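Local coordinates for putative regulatory protein (PDB 2PZ9) that probably binds DNA as a transcriptional regulator of the TetR family, working as a helical two-subunit protein, at residues E41-H46 with Y118-W123; T87-A92 with G105-H110; S30-I35 with A69-K74. One frame throughout, in Å; residues are numbered along the deposited sequence.

Contact 1. Residues E41-H46 with Y118-W123; sequences EEFARH and YRLITW
Over one face of the Trp123 indole lie two backbone carbonyls of helix 32-50: Phe43 O near the pyrrole part and His46 O above the benzo part, with His46 O 3.5 Å from Trp123 CH2. The pyrrole edge of the indole meets Ala44 O, close to the ring plane. The Arg119 guanidinium also works through its edge, where Ala44 O and Arg45 O sit near its plane, and the Phe43 ring has Leu120 CD1 at its own edge. Ala44 O is therefore gripped twice from the other helix. Arg119 NH1 reaches it at 2.7 Å along a lone pair in the carbonyl plane, whereas Trp123 NE1, also 2.7 Å from Ala44 O, arrives 52° above that plane in the straighter of the two bonds (153° at the hydrogen). NH1 of Arg119 adds a weak bond to Arg45 O at 3.1 Å. Arg119 CB starts 3.8 Å from Ala44 CB, and bends at chi2 and chi3 carry the chain along Ala44 O to these bonds. The small side chain of Ala44 lets the helices come close: the axes approach to 7.7 Å and cross at 62°, with Ala44 CA 4.4 Å from Leu120 CA. Beside it, Phe43 CB packs on Leu120 CD1 at 3.8 Å. This is a close helix-helix crossing between the DNA-binding and C-terminal domains of a TetR-type fold; as in other TetR-type regulators, shifts of the C-terminal domain may be passed to the DNA-binding helices here. Helix 74-92 closes the apolar side, where Phe43 and Leu120 both touch Val81 and the Tyr78 ring meets Phe43 edge-to-face; beyond helix 115-127 lies the second subunit, with Arg119 NH2 hydrogen-bonded to Leu126 O of that chain.

Contact 2. Residues T87-A92 with G105-H110; sequences TALIEA and GILFDH
The best-held polar group is the Asp109 carboxylate: both its oxygens are bonded, and OD1 takes a salt bridge from Arg202 NE of helix 198-212. Across the contact itself the fit is made by carbon and one ring. Leu89 CD1 stands over the centre of the His110 imidazole, 3.7 Å from its centroid and 8° off the ring normal, a well-centred CH-pi contact. In Leu89, CG anti to the backbone N (chi1 171°) sends the branch across to the ring, and chi2 turns CD1 onto it, the two side chains crossing at about a right angle. The edge of the same ring is met by the methyl of Ala92, with Ala92 CB 3.9 Å from His110 ND1. In the TetR fold the long helix 74-92 leads out of the DNA-binding region into the C-terminal domain, and here its last turns run roughly antiparallel to helix 100-113, at 145°. The axes stay 10.7 Å apart, a loose pairing that the imidazole spans. An alanine in place of His110 would probably leave the methyls of Leu89 and Ala92 without their main partner across this gap and loosen the pairing. Leu107, buried, adds its CD2 at 4.3 Å from Leu89 CD1. At the Ala92 end Ile106 CG2 lies 3.6 Å from Ala92 O; a turn further along helix 100-113, the His110 ring meets that of His117 steeply.

Contact 3. Residues S30-I35 with A69-K74; sequences STRQRI and AYFRSK. With SO4 (sulfate ion), chain D; SO4 (sulfate ion), chain C.
Apolar packing joins the two segments directly. The Phe71 ring and Ile35 reach toward each other tip to tip, with Ile35 CG2 3.6 Å from Phe71 CE1, while the other branch of the isoleucine, CD1, comes 3.9 Å from Tyr70 CD1. On the opposite rim of the tyrosine ring the aliphatic root of Arg32 crosses at about a right angle, Arg32 CB lying 3.7 Å from Tyr70 CE2. The CB of the preceding residue, Tyr70, lies over one face of the Phe71 ring. Leu77 of helix 74-92 backs both Ile35 and Phe71.

Hydrogen bonds run through two sulfates, probably from the crystallisation liquor. The chain D sulfate bridges the segments: Tyr70 OH donates to its O3 at 2.6 Å, near the ring plane, and Thr31 OG1 donates to its O2 at 2.8 Å. Of the two segments, only 30-35 holds the chain C sulfate, whose O1 takes a bond from Gln33 NE2 at 2.7 Å and a weak one from Arg32 NH2. A like charge, Arg84 NH2, which is also hydrogen-bonded to sulfate, lies close to Arg32 NH2, so the anion probably eases their repulsion.

Capping is local. Ser30 OG accepts from Gln33 N, an ST motif at the start of helix 32-50, and Ser73 caps helix 74-92 through Ala76 N.

Tyr70 and Phe71 end the predicted helix-turn-helix, and an apolar seam that leaves Tyr70 OH and Thr31 OG1 on one anion is consistent with a place where a DNA phosphate could bind.

Contacts 1 and 3 hold the same element, helix 32-50, with centres about 17 Å apart, and they touch where Phe43 CZ packs on Lys74 O. Contact 1 lies nearer the middle of the chain than contact 3, a partly buried crossing between domains whose bonds run from side chains to backbone carbonyls, close to the second subunit. Contact 3, also partly buried, sits farther out, within the DNA-binding region, and combines an apolar seam with anion-binding hydroxyls and charges. Contact 2, though closest to the chain's centre, is a surface pairing, looser and dominated by one ring, that brings in the far end of helix 74-92, the helix that also covers parts of the other two.

Contact 1. Residues E41-H46 with Y118-W123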
loop_
_atom_site.group_PDB
_atom_site.type_symbol
_atom_site.label_atom_id
_atom_site.label_comp_id
_atom_site.label_asym_id
_atom_site.label_seq_id
_atom_site.Cartn_x
_atom_site.Cartn_y
_atom_site.Cartn_z
ATOM N N GLU A 41 16.578 3.757 10.337
ATOM C CA GLU A 41 15.663 3.575 11.447
ATOM C C GLU A 41 14.887 4.868 11.703
ATOM O O GLU A 41 13.701 4.820 12.011
ATOM C CB GLU A 41 16.474 3.156 12.655
ATOM C CG GLU A 41 15.754 2.365 13.679
ATOM C CD GLU A 41 16.242 2.710 15.093
ATOM O OE1 GLU A 41 15.538 2.354 16.062
ATOM O OE2 GLU A 41 17.318 3.358 15.243
ATOM N N GLU A 42 15.558 6.013 11.536
ATOM C CA GLU A 42 14.938 7.352 11.639
ATOM C C GLU A 42 14.001 7.760 10.485
ATOM O O GLU A 42 13.013 8.465 10.706
ATOM C CB GLU A 42 16.013 8.428 11.797
ATOM C CG GLU A 42 15.487 9.879 11.886
ATOM C CD GLU A 42 14.971 10.258 13.272
ATOM O OE1 GLU A 42 15.222 9.507 14.243
ATOM O OE2 GLU A 42 14.315 11.316 13.388
ATOM N N PHE A 43 14.322 7.363 9.258
ATOM C CA PHE A 43 13.419 7.599 8.132
ATOM C C PHE A 43 12.148 6.744 8.196
ATOM O O PHE A 43 11.066 7.235 7.921
ATOM C CB PHE A 43 14.130 7.411 6.786
ATOM C CG PHE A 43 15.146 8.499 6.461
ATOM C CD1 PHE A 43 14.902 9.843 6.794
ATOM C CD2 PHE A 43 16.336 8.186 5.789
ATOM C CE1 PHE A 43 15.846 10.851 6.478
ATOM C CE2 PHE A 43 17.272 9.185 5.475
ATOM C CZ PHE A 43 17.021 10.521 5.821
ATOM N N ALA A 44 12.274 5.478 8.571
ATOM C CA ALA A 44 11.104 4.634 8.723
ATOM C C ALA A 44 10.131 5.203 9.769
ATOM O O ALA A 44 8.927 5.205 9.558
ATOM C CB ALA A 44 11.501 3.199 9.052
ATOM N N ARG A 45 10.664 5.706 10.878
ATOM C CA ARG A 45 9.871 6.321 11.938
ATOM C C ARG A 45 9.164 7.597 11.520
ATOM O O ARG A 45 7.958 7.715 11.638
ATOM C CB ARG A 45 10.777 6.664 13.112
ATOM C CG ARG A 45 10.494 5.907 14.375
ATOM C CD ARG A 45 11.628 6.109 15.371
ATOM N NE ARG A 45 11.782 4.938 16.234
ATOM C CZ ARG A 45 12.362 3.793 15.865
ATOM N NH1 ARG A 45 12.857 3.637 14.634
ATOM N NH2 ARG A 45 12.438 2.786 16.728
ATOM N N HIS A 46 9.928 8.564 11.047
ATOM C CA HIS A 46 9.428 9.926 11.013
ATOM C C HIS A 46 9.274 10.461 9.602
ATOM O O HIS A 46 8.695 11.532 9.395
ATOM C CB HIS A 46 10.360 10.820 11.819
ATOM C CG HIS A 46 10.465 10.442 13.267
ATOM N ND1 HIS A 46 11.597 9.867 13.808
ATOM C CD2 HIS A 46 9.585 10.567 14.289
ATOM C CE1 HIS A 46 11.409 9.652 15.099
ATOM N NE2 HIS A 46 10.196 10.065 15.413
ATOM N N TYR A 118 9.604 -1.039 4.109
ATOM C CA TYR A 118 8.287 -0.703 3.634
ATOM C C TYR A 118 7.850 0.712 4.066
ATOM O O TYR A 118 7.391 1.498 3.230
ATOM C CB TYR A 118 7.273 -1.754 4.069
ATOM C CG TYR A 118 5.890 -1.413 3.585
ATOM C CD1 TYR A 118 5.495 -1.719 2.284
ATOM C CD2 TYR A 118 4.985 -0.731 4.410
ATOM C CE1 TYR A 118 4.230 -1.396 1.821
ATOM C CE2 TYR A 118 3.715 -0.388 3.948
ATOM C CZ TYR A 118 3.348 -0.734 2.652
ATOM O OH TYR A 118 2.091 -0.418 2.191
ATOM N N ARG A 119 8.000 1.018 5.357
ATOM C CA ARG A 119 7.702 2.350 5.902
ATOM C C ARG A 119 8.494 3.390 5.161
ATOM O O ARG A 119 7.970 4.418 4.741
ATOM C CB ARG A 119 8.139 2.464 7.349
ATOM C CG ARG A 119 7.376 1.669 8.338
ATOM C CD ARG A 119 7.338 2.478 9.601
ATOM N NE ARG A 119 5.998 3.005 9.827
ATOM C CZ ARG A 119 5.692 4.150 10.441
ATOM N NH1 ARG A 119 6.626 4.978 10.898
ATOM N NH2 ARG A 119 4.416 4.473 10.588
ATOM N N LEU A 120 9.776 3.108 5.017
ATOM C CA LEU A 120 10.692 4.044 4.406
ATOM C C LEU A 120 10.392 4.350 2.931
ATOM O O LEU A 120 10.477 5.520 2.535
ATOM C CB LEU A 120 12.142 3.617 4.651
ATOM C CG LEU A 120 13.260 4.391 3.987
ATOM C CD1 LEU A 120 14.507 4.212 4.779
ATOM C CD2 LEU A 120 13.459 3.830 2.599
ATOM N N ILE A 121 10.025 3.363 2.116
ATOM C CA ILE A 121 9.641 3.782 0.765
ATOM C C ILE A 121 8.283 4.455 0.687
ATOM O O ILE A 121 8.087 5.365 -0.132
ATOM C CB ILE A 121 9.797 2.724 -0.360
ATOM C CG1 ILE A 121 8.955 1.476 -0.073
ATOM C CG2 ILE A 121 11.329 2.523 -0.712
ATOM C CD1 ILE A 121 9.245 0.300 -1.001
ATOM N N THR A 122 7.362 4.031 1.549
ATOM C CA THR A 122 6.029 4.649 1.601
ATOM C C THR A 122 6.116 6.138 1.963
ATOM O O THR A 122 5.461 6.961 1.346
ATOM C CB THR A 122 5.101 3.935 2.601
ATOM O OG1 THR A 122 5.182 2.520 2.399
ATOM C CG2 THR A 122 3.663 4.399 2.430
ATOM N N TRP A 123 6.929 6.484 2.954
ATOM C CA TRP A 123 7.174 7.883 3.248
ATOM C C TRP A 123 7.597 8.629 1.996
ATOM O O TRP A 123 7.130 9.733 1.740
ATOM C CB TRP A 123 8.286 8.011 4.245
ATOM C CG TRP A 123 7.923 7.731 5.627
ATOM C CD1 TRP A 123 8.293 6.644 6.357
ATOM C CD2 TRP A 123 7.156 8.570 6.509
ATOM N NE1 TRP A 123 7.804 6.746 7.646
ATOM C CE2 TRP A 123 7.109 7.921 7.768
ATOM C CE3 TRP A 123 6.512 9.808 6.364
ATOM C CZ2 TRP A 123 6.439 8.464 8.869
ATOM C CZ3 TRP A 123 5.848 10.347 7.459
ATOM C CH2 TRP A 123 5.815 9.670 8.694
#

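Contact 2. Residues T87-A92 with G105-H110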
loop_
_atom_site.group_PDB
_atom_site.type_symbol
_atom_site.label_atom_id
_atom_site.label_comp_id
_atom_site.label_asym_id
_atom_site.label_seq_id
_atom_site.Cartn_x
_atom_site.Cartn_y
_atom_site.Cartn_z
ATOM N N THR A 87 18.298 -1.391 -4.114
ATOM C CA THR A 87 19.279 -2.312 -4.680
ATOM C C THR A 87 19.313 -3.607 -3.888
ATOM O O THR A 87 19.333 -4.681 -4.458
ATOM C CB THR A 87 20.686 -1.693 -4.685
ATOM O OG1 THR A 87 20.569 -0.272 -4.604
ATOM C CG2 THR A 87 21.460 -2.067 -5.949
ATOM N N ALA A 88 19.313 -3.488 -2.565
ATOM C CA ALA A 88 19.207 -4.643 -1.669
ATOM C C ALA A 88 18.040 -5.541 -2.067
ATOM O O ALA A 88 18.156 -6.775 -2.097
ATOM C CB ALA A 88 19.022 -4.173 -0.245
ATOM N N LEU A 89 16.921 -4.886 -2.361
ATOM C CA LEU A 89 15.681 -5.529 -2.717
ATOM C C LEU A 89 15.802 -6.211 -4.070
ATOM O O LEU A 89 15.631 -7.426 -4.166
ATOM C CB LEU A 89 14.563 -4.482 -2.750
ATOM C CG LEU A 89 13.173 -4.853 -3.315
ATOM C CD1 LEU A 89 12.372 -5.770 -2.357
ATOM C CD2 LEU A 89 12.340 -3.595 -3.745
ATOM N N ILE A 90 16.096 -5.418 -5.102
ATOM C CA ILE A 90 16.237 -5.888 -6.473
ATOM C C ILE A 90 17.069 -7.164 -6.547
ATOM O O ILE A 90 16.723 -8.097 -7.271
ATOM C CB ILE A 90 16.819 -4.766 -7.352
ATOM C CG1 ILE A 90 15.712 -3.781 -7.688
ATOM C CG2 ILE A 90 17.401 -5.297 -8.635
ATOM C CD1 ILE A 90 16.195 -2.420 -8.056
ATOM N N GLU A 91 18.148 -7.201 -5.770
ATOM C CA GLU A 91 19.045 -8.359 -5.698
ATOM C C GLU A 91 18.436 -9.549 -4.966
ATOM O O GLU A 91 18.621 -10.690 -5.376
ATOM C CB GLU A 91 20.370 -7.967 -5.061
ATOM C CG GLU A 91 21.126 -6.987 -5.927
ATOM C CD GLU A 91 22.486 -6.624 -5.375
ATOM O OE1 GLU A 91 23.066 -7.417 -4.596
ATOM O OE2 GLU A 91 22.981 -5.536 -5.735
ATOM N N ALA A 92 17.706 -9.278 -3.894
ATOM C CA ALA A 92 16.963 -10.313 -3.187
ATOM C C ALA A 92 15.775 -10.850 -4.015
ATOM O O ALA A 92 15.107 -11.805 -3.603
ATOM C CB ALA A 92 16.477 -9.769 -1.835
ATOM N N GLY A 105 6.343 -15.179 -2.578
ATOM C CA GLY A 105 6.836 -15.602 -1.280
ATOM C C GLY A 105 8.134 -14.884 -1.009
ATOM O O GLY A 105 8.372 -14.414 0.098
ATOM N N ILE A 106 8.960 -14.770 -2.039
ATOM C CA ILE A 106 10.228 -14.055 -1.945
ATOM C C ILE A 106 10.017 -12.607 -1.425
ATOM O O ILE A 106 10.602 -12.220 -0.405
ATOM C CB ILE A 106 11.070 -14.224 -3.278
ATOM C CG1 ILE A 106 12.162 -15.274 -3.085
ATOM C CG2 ILE A 106 11.725 -12.952 -3.766
ATOM C CD1 ILE A 106 11.745 -16.732 -3.427
ATOM N N LEU A 107 9.134 -11.843 -2.079
ATOM C CA LEU A 107 8.807 -10.470 -1.633
ATOM C C LEU A 107 8.173 -10.463 -0.253
ATOM O O LEU A 107 8.421 -9.565 0.555
ATOM C CB LEU A 107 7.879 -9.765 -2.626
ATOM C CG LEU A 107 8.440 -9.594 -4.037
ATOM C CD1 LEU A 107 7.381 -9.380 -5.127
ATOM C CD2 LEU A 107 9.438 -8.434 -4.012
ATOM N N PHE A 108 7.346 -11.464 0.018
ATOM C CA PHE A 108 6.693 -11.510 1.291
ATOM C C PHE A 108 7.745 -11.589 2.382
ATOM O O PHE A 108 7.702 -10.838 3.365
ATOM C CB PHE A 108 5.779 -12.706 1.381
ATOM C CG PHE A 108 5.156 -12.869 2.731
ATOM C CD1 PHE A 108 4.018 -12.138 3.080
ATOM C CD2 PHE A 108 5.721 -13.730 3.679
ATOM C CE1 PHE A 108 3.454 -12.282 4.356
ATOM C CE2 PHE A 108 5.164 -13.878 4.944
ATOM C CZ PHE A 108 4.036 -13.170 5.286
ATOM N N ASP A 109 8.693 -12.506 2.179
ATOM C CA ASP A 109 9.774 -12.768 3.101
ATOM C C ASP A 109 10.571 -11.527 3.381
ATOM O O ASP A 109 10.856 -11.215 4.531
ATOM C CB ASP A 109 10.687 -13.813 2.492
ATOM C CG ASP A 109 10.049 -15.185 2.439
ATOM O OD1 ASP A 109 9.058 -15.435 3.178
ATOM O OD2 ASP A 109 10.546 -16.017 1.646
ATOM N N HIS A 110 10.926 -10.827 2.313
ATOM C CA HIS A 110 11.735 -9.651 2.402
ATOM C C HIS A 110 11.124 -8.590 3.306
ATOM O O HIS A 110 11.795 -8.043 4.168
ATOM C CB HIS A 110 11.954 -9.080 1.021
ATOM C CG HIS A 110 12.802 -7.846 1.017
ATOM N ND1 HIS A 110 14.127 -7.856 0.634
ATOM C CD2 HIS A 110 12.519 -6.564 1.360
ATOM C CE1 HIS A 110 14.619 -6.632 0.734
ATOM N NE2 HIS A 110 13.664 -5.830 1.171
#

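Contact 3. Residues S30-I35 with A69-K74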
loop_
_atom_site.group_PDB
_atom_site.type_symbol
_atom_site.label_atom_id
_atom_site.label_comp_id
_atom_site.label_asym_id
_atom_site.label_seq_id
_atom_site.Cartn_x
_atom_site.Cartn_y
_atom_site.Cartn_z
ATOM N N SER A 30 32.097 0.481 10.699
ATOM C CA SER A 30 32.507 1.739 9.975
ATOM C C SER A 30 31.666 2.952 10.399
ATOM O O SER A 30 30.917 2.860 11.369
ATOM C CB SER A 30 32.494 1.540 8.450
ATOM O OG SER A 30 31.625 2.444 7.795
ATOM N N THR A 31 31.796 4.079 9.697
ATOM C CA THR A 31 31.076 5.301 10.079
ATOM C C THR A 31 29.991 5.717 9.070
ATOM O O THR A 31 28.894 6.135 9.450
ATOM C CB THR A 31 32.047 6.465 10.322
ATOM O OG1 THR A 31 33.090 6.039 11.214
ATOM C CG2 THR A 31 31.323 7.670 10.932
ATOM N N ARG A 32 30.299 5.615 7.784
ATOM C CA ARG A 32 29.262 5.727 6.788
ATOM C C ARG A 32 28.178 4.712 7.148
ATOM O O ARG A 32 27.006 5.068 7.215
ATOM C CB ARG A 32 29.816 5.496 5.379
ATOM C CG ARG A 32 28.888 5.951 4.260
ATOM C CD ARG A 32 29.346 5.437 2.904
ATOM N NE ARG A 32 29.663 4.024 3.003
ATOM C CZ ARG A 32 28.754 3.057 3.069
ATOM N NH1 ARG A 32 27.451 3.334 3.010
ATOM N NH2 ARG A 32 29.154 1.805 3.194
ATOM N N GLN A 33 28.561 3.463 7.426
ATOM C CA GLN A 33 27.562 2.412 7.682
ATOM C C GLN A 33 26.697 2.757 8.862
ATOM O O GLN A 33 25.473 2.650 8.794
ATOM C CB GLN A 33 28.212 1.084 7.945
ATOM C CG GLN A 33 29.160 0.674 6.893
ATOM C CD GLN A 33 29.907 -0.572 7.299
ATOM O OE1 GLN A 33 30.299 -0.738 8.470
ATOM N NE2 GLN A 33 30.111 -1.466 6.341
ATOM N N ARG A 34 27.347 3.181 9.941
ATOM C CA ARG A 34 26.655 3.558 11.159
ATOM C C ARG A 34 25.656 4.688 10.949
ATOM O O ARG A 34 24.554 4.617 11.482
ATOM C CB ARG A 34 27.644 3.903 12.265
ATOM C CG ARG A 34 27.881 2.750 13.198
ATOM C CD ARG A 34 28.568 3.160 14.474
ATOM N NE ARG A 34 30.000 3.364 14.290
ATOM C CZ ARG A 34 30.578 4.555 14.166
ATOM N NH1 ARG A 34 29.858 5.674 14.202
ATOM N NH2 ARG A 34 31.884 4.629 14.003
ATOM N N ILE A 35 26.035 5.713 10.181
ATOM C CA ILE A 35 25.109 6.794 9.777
ATOM C C ILE A 35 23.942 6.249 8.953
ATOM O O ILE A 35 22.800 6.673 9.103
ATOM C CB ILE A 35 25.828 7.891 8.916
ATOM C CG1 ILE A 35 26.786 8.739 9.762
ATOM C CG2 ILE A 35 24.820 8.784 8.204
ATOM C CD1 ILE A 35 27.821 9.510 8.932
ATOM N N ALA A 69 29.460 15.715 5.960
ATOM C CA ALA A 69 30.622 15.496 5.102
ATOM C C ALA A 69 30.271 14.414 4.068
ATOM O O ALA A 69 30.513 14.593 2.876
ATOM C CB ALA A 69 31.839 15.125 5.902
ATOM N N TYR A 70 29.664 13.312 4.512
ATOM C CA TYR A 70 29.261 12.260 3.591
ATOM C C TYR A 70 28.104 12.707 2.719
ATOM O O TYR A 70 28.072 12.442 1.521
ATOM C CB TYR A 70 28.864 10.984 4.347
ATOM C CG TYR A 70 30.025 10.280 5.015
ATOM C CD1 TYR A 70 30.462 10.674 6.294
ATOM C CD2 TYR A 70 30.692 9.231 4.374
ATOM C CE1 TYR A 70 31.551 10.050 6.912
ATOM C CE2 TYR A 70 31.767 8.596 4.979
ATOM C CZ TYR A 70 32.198 9.013 6.252
ATOM O OH TYR A 70 33.266 8.401 6.867
ATOM N N PHE A 71 27.143 13.385 3.320
ATOM C CA PHE A 71 25.914 13.685 2.619
ATOM C C PHE A 71 25.636 15.171 2.631
ATOM O O PHE A 71 25.791 15.833 3.654
ATOM C CB PHE A 71 24.760 12.918 3.244
ATOM C CG PHE A 71 25.037 11.437 3.412
ATOM C CD1 PHE A 71 25.465 10.928 4.636
ATOM C CD2 PHE A 71 24.865 10.556 2.345
ATOM C CE1 PHE A 71 25.713 9.557 4.801
ATOM C CE2 PHE A 71 25.112 9.194 2.490
ATOM C CZ PHE A 71 25.532 8.686 3.727
ATOM N N ARG A 72 25.242 15.690 1.475
ATOM C CA ARG A 72 24.966 17.105 1.297
ATOM C C ARG A 72 23.840 17.630 2.229
ATOM O O ARG A 72 23.931 18.726 2.769
ATOM C CB ARG A 72 24.626 17.293 -0.176
ATOM C CG ARG A 72 24.288 18.658 -0.629
ATOM C CD ARG A 72 23.824 18.490 -2.059
ATOM N NE ARG A 72 23.504 19.765 -2.677
ATOM C CZ ARG A 72 24.377 20.527 -3.326
ATOM N NH1 ARG A 72 25.642 20.149 -3.455
ATOM N NH2 ARG A 72 23.983 21.679 -3.850
ATOM N N SER A 73 22.789 16.830 2.423
ATOM C CA SER A 73 21.536 17.304 3.021
ATOM C C SER A 73 20.722 16.165 3.614
ATOM O O SER A 73 20.904 15.003 3.262
ATOM C CB SER A 73 20.692 18.006 1.953
ATOM O OG SER A 73 20.178 17.079 1.001
ATOM N N LYS A 74 19.799 16.493 4.501
ATOM C CA LYS A 74 18.865 15.486 4.977
ATOM C C LYS A 74 18.262 14.717 3.794
ATOM O O LYS A 74 18.083 13.502 3.852
ATOM C CB LYS A 74 17.761 16.150 5.804
ATOM C CG LYS A 74 17.096 15.259 6.856
ATOM C CD LYS A 74 16.071 16.023 7.720
ATOM C CE LYS A 74 14.874 16.516 6.913
ATOM N NZ LYS A 74 14.011 17.428 7.689
HETATM S S SO4 D . 34.996 8.760 10.351
HETATM O O1 SO4 D . 34.430 9.087 11.668
HETATM O O2 SO4 D . 35.377 7.349 10.256
HETATM O O3 SO4 D . 34.019 9.055 9.306
HETATM O O4 SO4 D . 36.173 9.589 10.139
HETATM S S SO4 C . 27.187 -0.873 3.918
HETATM O O1 SO4 C . 28.589 -0.644 4.251
HETATM O O2 SO4 C . 27.016 -0.891 2.460
HETATM O O3 SO4 C . 26.790 -2.162 4.478
HETATM O O4 SO4 C . 26.367 0.208 4.479
#